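Side-chain contacts in response regulator receiver domain protein (CheY) (Rhodospirillum rubrum, PDB 3HEB), which probably acts as a CheY-like receiver domain, switched by phosphorylation in a bacterial signalling pathway: residues A[8-13]-A[40-45]; A[22-27]-A[31-36]. All coordinates share one frame; numbering follows the deposited sequence.

Interaction 1: residues A[8-13]-A[40-45]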
loop_
_atom_site.group_PDB
_atom_site.type_symbol
_atom_site.label_atom_id
_atom_site.label_comp_id
_atom_site.label_asym_id
_atom_site.label_seq_id
_atom_site.Cartn_x
_atom_site.Cartn_y
_atom_site.Cartn_z
ATOM N N VAL A 8 7.684 9.657 -7.916
ATOM C CA VAL A 8 7.615 11.092 -7.673
ATOM C C VAL A 8 7.857 11.346 -6.192
ATOM O O VAL A 8 7.018 11.019 -5.358
ATOM C CB VAL A 8 6.234 11.670 -8.061
ATOM C CG1 VAL A 8 6.198 13.156 -7.749
ATOM C CG2 VAL A 8 5.958 11.449 -9.539
HETATM N N MSE A 9 9.011 11.918 -5.863
HETATM C CA MSE A 9 9.343 12.193 -4.469
HETATM C C MSE A 9 9.009 13.633 -4.069
HETATM O O MSE A 9 9.585 14.587 -4.597
HETATM C CB MSE A 9 10.830 11.899 -4.218
HETATM C CG MSE A 9 11.322 12.194 -2.804
HETATM SE SE MSE A 9 13.018 11.602 -2.507
HETATM C CE MSE A 9 13.924 12.647 -3.624
ATOM N N ILE A 10 8.058 13.774 -3.149
ATOM C CA ILE A 10 7.645 15.084 -2.647
ATOM C C ILE A 10 8.188 15.241 -1.217
ATOM O O ILE A 10 7.565 14.835 -0.230
ATOM C CB ILE A 10 6.103 15.224 -2.658
ATOM C CG1 ILE A 10 5.566 14.932 -4.069
ATOM C CG2 ILE A 10 5.700 16.637 -2.214
ATOM C CD1 ILE A 10 4.043 14.887 -4.157
ATOM N N GLU A 11 9.371 15.828 -1.124
ATOM C CA GLU A 11 10.047 16.017 0.149
ATOM C C GLU A 11 10.775 17.356 0.103
ATOM O O GLU A 11 11.420 17.672 -0.892
ATOM C CB GLU A 11 11.040 14.865 0.350
ATOM C CG GLU A 11 11.944 14.998 1.563
ATOM C CD GLU A 11 11.189 14.923 2.869
ATOM O OE1 GLU A 11 10.683 13.832 3.203
ATOM O OE2 GLU A 11 11.097 15.960 3.558
ATOM N N ASP A 12 10.664 18.140 1.171
ATOM C CA ASP A 12 11.305 19.458 1.239
ATOM C C ASP A 12 12.611 19.429 2.020
ATOM O O ASP A 12 13.453 20.309 1.842
ATOM C CB ASP A 12 10.374 20.467 1.899
ATOM C CG ASP A 12 10.142 20.156 3.357
ATOM O OD1 ASP A 12 9.870 18.973 3.671
ATOM O OD2 ASP A 12 10.229 21.091 4.182
ATOM N N ASP A 13 12.764 18.446 2.906
ATOM C CA ASP A 13 13.988 18.326 3.683
ATOM C C ASP A 13 15.017 17.760 2.730
ATOM O O ASP A 13 14.926 16.605 2.321
ATOM C CB ASP A 13 13.808 17.379 4.870
ATOM C CG ASP A 13 15.034 17.341 5.775
ATOM O OD1 ASP A 13 14.870 17.404 7.007
ATOM O OD2 ASP A 13 16.163 17.245 5.259
ATOM N N THR A 40 3.481 22.955 -4.393
ATOM C CA THR A 40 2.988 23.686 -5.561
ATOM C C THR A 40 3.472 23.082 -6.870
ATOM O O THR A 40 2.678 22.702 -7.729
ATOM C CB THR A 40 3.438 25.166 -5.511
ATOM O OG1 THR A 40 2.789 25.822 -4.414
ATOM C CG2 THR A 40 3.095 25.890 -6.804
ATOM N N SER A 41 4.788 23.009 -7.019
ATOM C CA SER A 41 5.391 22.458 -8.218
ATOM C C SER A 41 5.002 20.998 -8.369
ATOM O O SER A 41 4.813 20.517 -9.487
ATOM C CB SER A 41 6.912 22.591 -8.148
ATOM O OG SER A 41 7.416 22.038 -6.949
ATOM N N ALA A 42 4.880 20.300 -7.240
ATOM C CA ALA A 42 4.508 18.887 -7.251
ATOM C C ALA A 42 3.101 18.727 -7.822
ATOM O O ALA A 42 2.862 17.851 -8.651
ATOM C CB ALA A 42 4.588 18.303 -5.843
ATOM N N LEU A 43 2.174 19.573 -7.385
ATOM C CA LEU A 43 0.811 19.515 -7.897
ATOM C C LEU A 43 0.805 19.962 -9.360
ATOM O O LEU A 43 0.014 19.474 -10.167
ATOM C CB LEU A 43 -0.121 20.410 -7.073
ATOM C CG LEU A 43 -0.443 19.945 -5.652
ATOM C CD1 LEU A 43 -1.216 21.036 -4.921
ATOM C CD2 LEU A 43 -1.258 18.660 -5.696
ATOM N N ASN A 44 1.692 20.896 -9.697
ATOM C CA ASN A 44 1.800 21.384 -11.071
ATOM C C ASN A 44 2.087 20.230 -12.035
ATOM O O ASN A 44 1.420 20.066 -13.058
ATOM C CB ASN A 44 2.921 22.407 -11.188
ATOM C CG ASN A 44 3.300 22.673 -12.623
ATOM O OD1 ASN A 44 2.497 23.190 -13.400
ATOM N ND2 ASN A 44 4.525 22.303 -12.995
ATOM N N TYR A 45 3.098 19.439 -11.690
ATOM C CA TYR A 45 3.511 18.295 -12.493
ATOM C C TYR A 45 2.404 17.252 -12.619
ATOM O O TYR A 45 2.131 16.739 -13.701
ATOM C CB TYR A 45 4.747 17.651 -11.857
ATOM C CG TYR A 45 5.110 16.308 -12.453
ATOM C CD1 TYR A 45 5.648 16.219 -13.742
ATOM C CD2 TYR A 45 4.879 15.125 -11.748
ATOM C CE1 TYR A 45 5.945 14.994 -14.318
ATOM C CE2 TYR A 45 5.174 13.882 -12.317
ATOM C CZ TYR A 45 5.705 13.825 -13.606
ATOM O OH TYR A 45 5.983 12.610 -14.186
#

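Interaction 2: residues A[22-27]-A[31-36]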
loop_
_atom_site.group_PDB
_atom_site.type_symbol
_atom_site.label_atom_id
_atom_site.label_comp_id
_atom_site.label_asym_id
_atom_site.label_seq_id
_atom_site.Cartn_x
_atom_site.Cartn_y
_atom_site.Cartn_z
ATOM N N LYS A 22 19.176 7.866 -2.459
ATOM C CA LYS A 22 20.294 6.942 -2.560
ATOM C C LYS A 22 19.966 5.568 -2.030
ATOM O O LYS A 22 20.548 4.581 -2.460
ATOM C CB LYS A 22 21.532 7.491 -1.845
ATOM C CG LYS A 22 21.407 7.634 -0.345
ATOM C CD LYS A 22 22.672 8.253 0.251
ATOM C CE LYS A 22 23.919 7.500 -0.201
ATOM N NZ LYS A 22 23.762 6.030 -0.007
ATOM N N ASN A 23 19.027 5.489 -1.101
ATOM C CA ASN A 23 18.687 4.188 -0.573
ATOM C C ASN A 23 17.746 3.449 -1.501
ATOM O O ASN A 23 17.653 2.225 -1.454
ATOM C CB ASN A 23 18.126 4.328 0.834
ATOM C CG ASN A 23 19.228 4.482 1.859
ATOM O OD1 ASN A 23 19.914 3.514 2.186
ATOM N ND2 ASN A 23 19.424 5.698 2.351
ATOM N N ILE A 24 17.065 4.187 -2.368
ATOM C CA ILE A 24 16.187 3.548 -3.327
ATOM C C ILE A 24 17.106 2.891 -4.359
ATOM O O ILE A 24 16.829 1.786 -4.844
ATOM C CB ILE A 24 15.270 4.569 -4.029
ATOM C CG1 ILE A 24 14.242 5.112 -3.034
ATOM C CG2 ILE A 24 14.569 3.921 -5.215
ATOM C CD1 ILE A 24 13.377 4.048 -2.413
ATOM N N ARG A 25 18.197 3.582 -4.689
ATOM C CA ARG A 25 19.167 3.064 -5.650
ATOM C C ARG A 25 19.877 1.907 -4.994
ATOM O O ARG A 25 20.189 0.914 -5.638
ATOM C CB ARG A 25 20.206 4.124 -6.024
ATOM C CG ARG A 25 19.629 5.402 -6.570
ATOM C CD ARG A 25 18.543 5.108 -7.586
ATOM N NE ARG A 25 18.107 6.311 -8.284
ATOM C CZ ARG A 25 17.083 6.356 -9.128
ATOM N NH1 ARG A 25 16.373 5.263 -9.374
ATOM N NH2 ARG A 25 16.800 7.485 -9.766
ATOM N N ARG A 26 20.124 2.048 -3.696
ATOM C CA ARG A 26 20.804 1.016 -2.926
ATOM C C ARG A 26 20.040 -0.296 -3.055
ATOM O O ARG A 26 20.632 -1.369 -3.044
ATOM C CB ARG A 26 20.864 1.429 -1.456
ATOM C CG ARG A 26 22.128 1.004 -0.714
ATOM C CD ARG A 26 22.014 1.376 0.769
ATOM N NE ARG A 26 23.305 1.439 1.455
ATOM C CZ ARG A 26 24.263 2.316 1.172
ATOM N NH1 ARG A 26 24.086 3.217 0.209
ATOM N NH2 ARG A 26 25.400 2.298 1.858
ATOM N N ALA A 27 18.723 -0.194 -3.186
ATOM C CA ALA A 27 17.859 -1.362 -3.301
ATOM C C ALA A 27 17.830 -1.939 -4.717
ATOM O O ALA A 27 17.155 -2.938 -4.975
ATOM C CB ALA A 27 16.450 -1.001 -2.853
ATOM N N ASN A 31 14.569 3.161 -11.476
ATOM C CA ASN A 31 13.483 3.981 -12.004
ATOM C C ASN A 31 13.730 5.486 -11.905
ATOM O O ASN A 31 14.400 5.972 -10.990
ATOM C CB ASN A 31 12.162 3.648 -11.298
ATOM C CG ASN A 31 11.727 2.214 -11.523
ATOM O OD1 ASN A 31 12.347 1.277 -11.016
ATOM N ND2 ASN A 31 10.659 2.031 -12.300
ATOM N N GLU A 32 13.184 6.217 -12.872
ATOM C CA GLU A 32 13.307 7.662 -12.893
ATOM C C GLU A 32 12.638 8.202 -11.635
ATOM O O GLU A 32 11.555 7.755 -11.256
ATOM C CB GLU A 32 12.605 8.234 -14.126
ATOM C CG GLU A 32 11.188 7.674 -14.339
ATOM C CD GLU A 32 11.134 6.471 -15.300
ATOM O OE1 GLU A 32 11.143 6.703 -16.538
ATOM O OE2 GLU A 32 11.086 5.307 -14.823
ATOM N N ILE A 33 13.299 9.151 -10.983
ATOM C CA ILE A 33 12.757 9.772 -9.790
ATOM C C ILE A 33 12.744 11.262 -10.040
ATOM O O ILE A 33 13.797 11.856 -10.278
ATOM C CB ILE A 33 13.636 9.531 -8.558
ATOM C CG1 ILE A 33 13.541 8.073 -8.119
ATOM C CG2 ILE A 33 13.203 10.464 -7.431
ATOM C CD1 ILE A 33 14.553 7.703 -7.053
ATOM N N ILE A 34 11.557 11.860 -10.012
ATOM C CA ILE A 34 11.441 13.296 -10.199
ATOM C C ILE A 34 11.074 13.862 -8.823
ATOM O O ILE A 34 10.047 13.502 -8.234
ATOM C CB ILE A 34 10.386 13.648 -11.284
ATOM C CG1 ILE A 34 10.332 15.162 -11.475
ATOM C CG2 ILE A 34 9.030 13.121 -10.908
ATOM C CD1 ILE A 34 9.566 15.588 -12.695
ATOM N N ALA A 35 11.953 14.720 -8.307
ATOM C CA ALA A 35 11.796 15.315 -6.983
ATOM C C ALA A 35 11.236 16.735 -6.948
ATOM O O ALA A 35 11.543 17.564 -7.801
ATOM C CB ALA A 35 13.134 15.285 -6.266
ATOM N N PHE A 36 10.411 17.006 -5.944
ATOM C CA PHE A 36 9.825 18.327 -5.756
ATOM C C PHE A 36 10.013 18.689 -4.289
ATOM O O PHE A 36 9.689 17.890 -3.406
ATOM C CB PHE A 36 8.330 18.319 -6.105
ATOM C CG PHE A 36 8.050 18.001 -7.541
ATOM C CD1 PHE A 36 8.454 18.872 -8.552
ATOM C CD2 PHE A 36 7.434 16.808 -7.891
ATOM C CE1 PHE A 36 8.255 18.551 -9.891
ATOM C CE2 PHE A 36 7.229 16.474 -9.224
ATOM C CZ PHE A 36 7.641 17.347 -10.230
#

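Interaction 1: residues A[8-13]-A[40-45]
With chi1 of V8 at 178°, CG1 lies anti to the backbone N and CG2 anti to the carbonyl carbon, and it is CG2 that meets the ring of Y45. That ring is brought down from the helix by a chi1 of 169°, which sets CG opposite its own backbone N. V8 CG2 then comes within 3.8 Å of Y45 CE2, approaching the ring at a slant.

Two residues further along the strand, I10 packs on A42. Here the small partner lets the backbones close in: the CA atoms of I10 and A42 are 6.7 Å apart, the nearest pair between the segments. A42 CB sits against the whole branched side chain, 3.8 Å from I10 CD1 and 3.9 Å from I10 CG1, with I10 CG2 at 4.1 Å. No hydrogen bond crosses the contact; it is purely apolar, and V8, I10 and A42 are all buried.

Beyond the strand, E11 OE2 accepts the backbone N-H of D13, and OE1 forms a salt bridge to K118, close to D66, the predicted phosphorylation site. In the receiver fold this contact lays helix 39-47 on one face of the parallel sheet. Strand 6-10 runs between strands 33-36 and 61-65, F36 meets the Y45 ring from the first of these, and helix 14-26 covers M9 and E11.

Interaction 2: residues A[22-27]-A[31-36]
This is a helix-to-strand contact inside a right-handed beta-alpha-beta unit, the first of the CheY-like receiver fold: strand 6-10, helix 14-26 and strand 33-36. It joins the last turn of the helix to the start of the following strand, close to the connection between them, and it is partly buried. One arginine carries most of it.

R25 leaves the helix with its chain bent at chi2 (-45°), and that bend turns the guanidinium back to the incoming chain. The group lies in plane with its acceptor, the carbonyl oxygen of N31. R25 NH1 gives the strong bond, 2.6 Å to N31 O with an N-H...O angle of 159°, while R25 NH2 adds a weak one to the same N31 O at 3.1 Å. One backbone oxygen is thus gripped by both terminal nitrogens, and NH1 also bonds the carbonyl of V29, so the arginine ties together two points of the connection.

I33 comes at the same group from the opposite direction and covers one of its faces. A methionine here has no N-H to give, and the N31 and V29 carbonyls would probably be left without this donor, I33 CD1 without its flat partner, and the connection less firmly tied to the helix end.

Deeper in, I24 CG2 reaches I33 CD1 at 4.2 Å, a looser apolar touch, and I24 continues to I129 on helix 122-136. The side chain of N31 turns elsewhere, its ND2 bonding the carbonyl of V5, while I33 also rests on I7 of strand 6-10. The I33 methyl, CD1, sits over the centre of the R25 guanidinium, 3.5 Å above its plane.

The centres of the two contacts lie 14 Å apart, and both reach the same parallel sheet through neighbouring strands, 6-10 and 33-36. Interaction 2 is nested in the chain between the two segments of interaction 1: strand 6-10 leads into helix 14-26, then strand 33-36, then helix 39-47. The contacts also touch directly. M9 N lies 3.0 Å from I34 O and M9 O lies 2.9 Å from F36 N, probable hydrogen bonds that pair the strands, while the F36 ring packs on A42 of the helix that follows. Helices 14-26 and 39-47 lie on opposite faces of the sheet, as in the alpha/beta/alpha sandwich of a receiver domain.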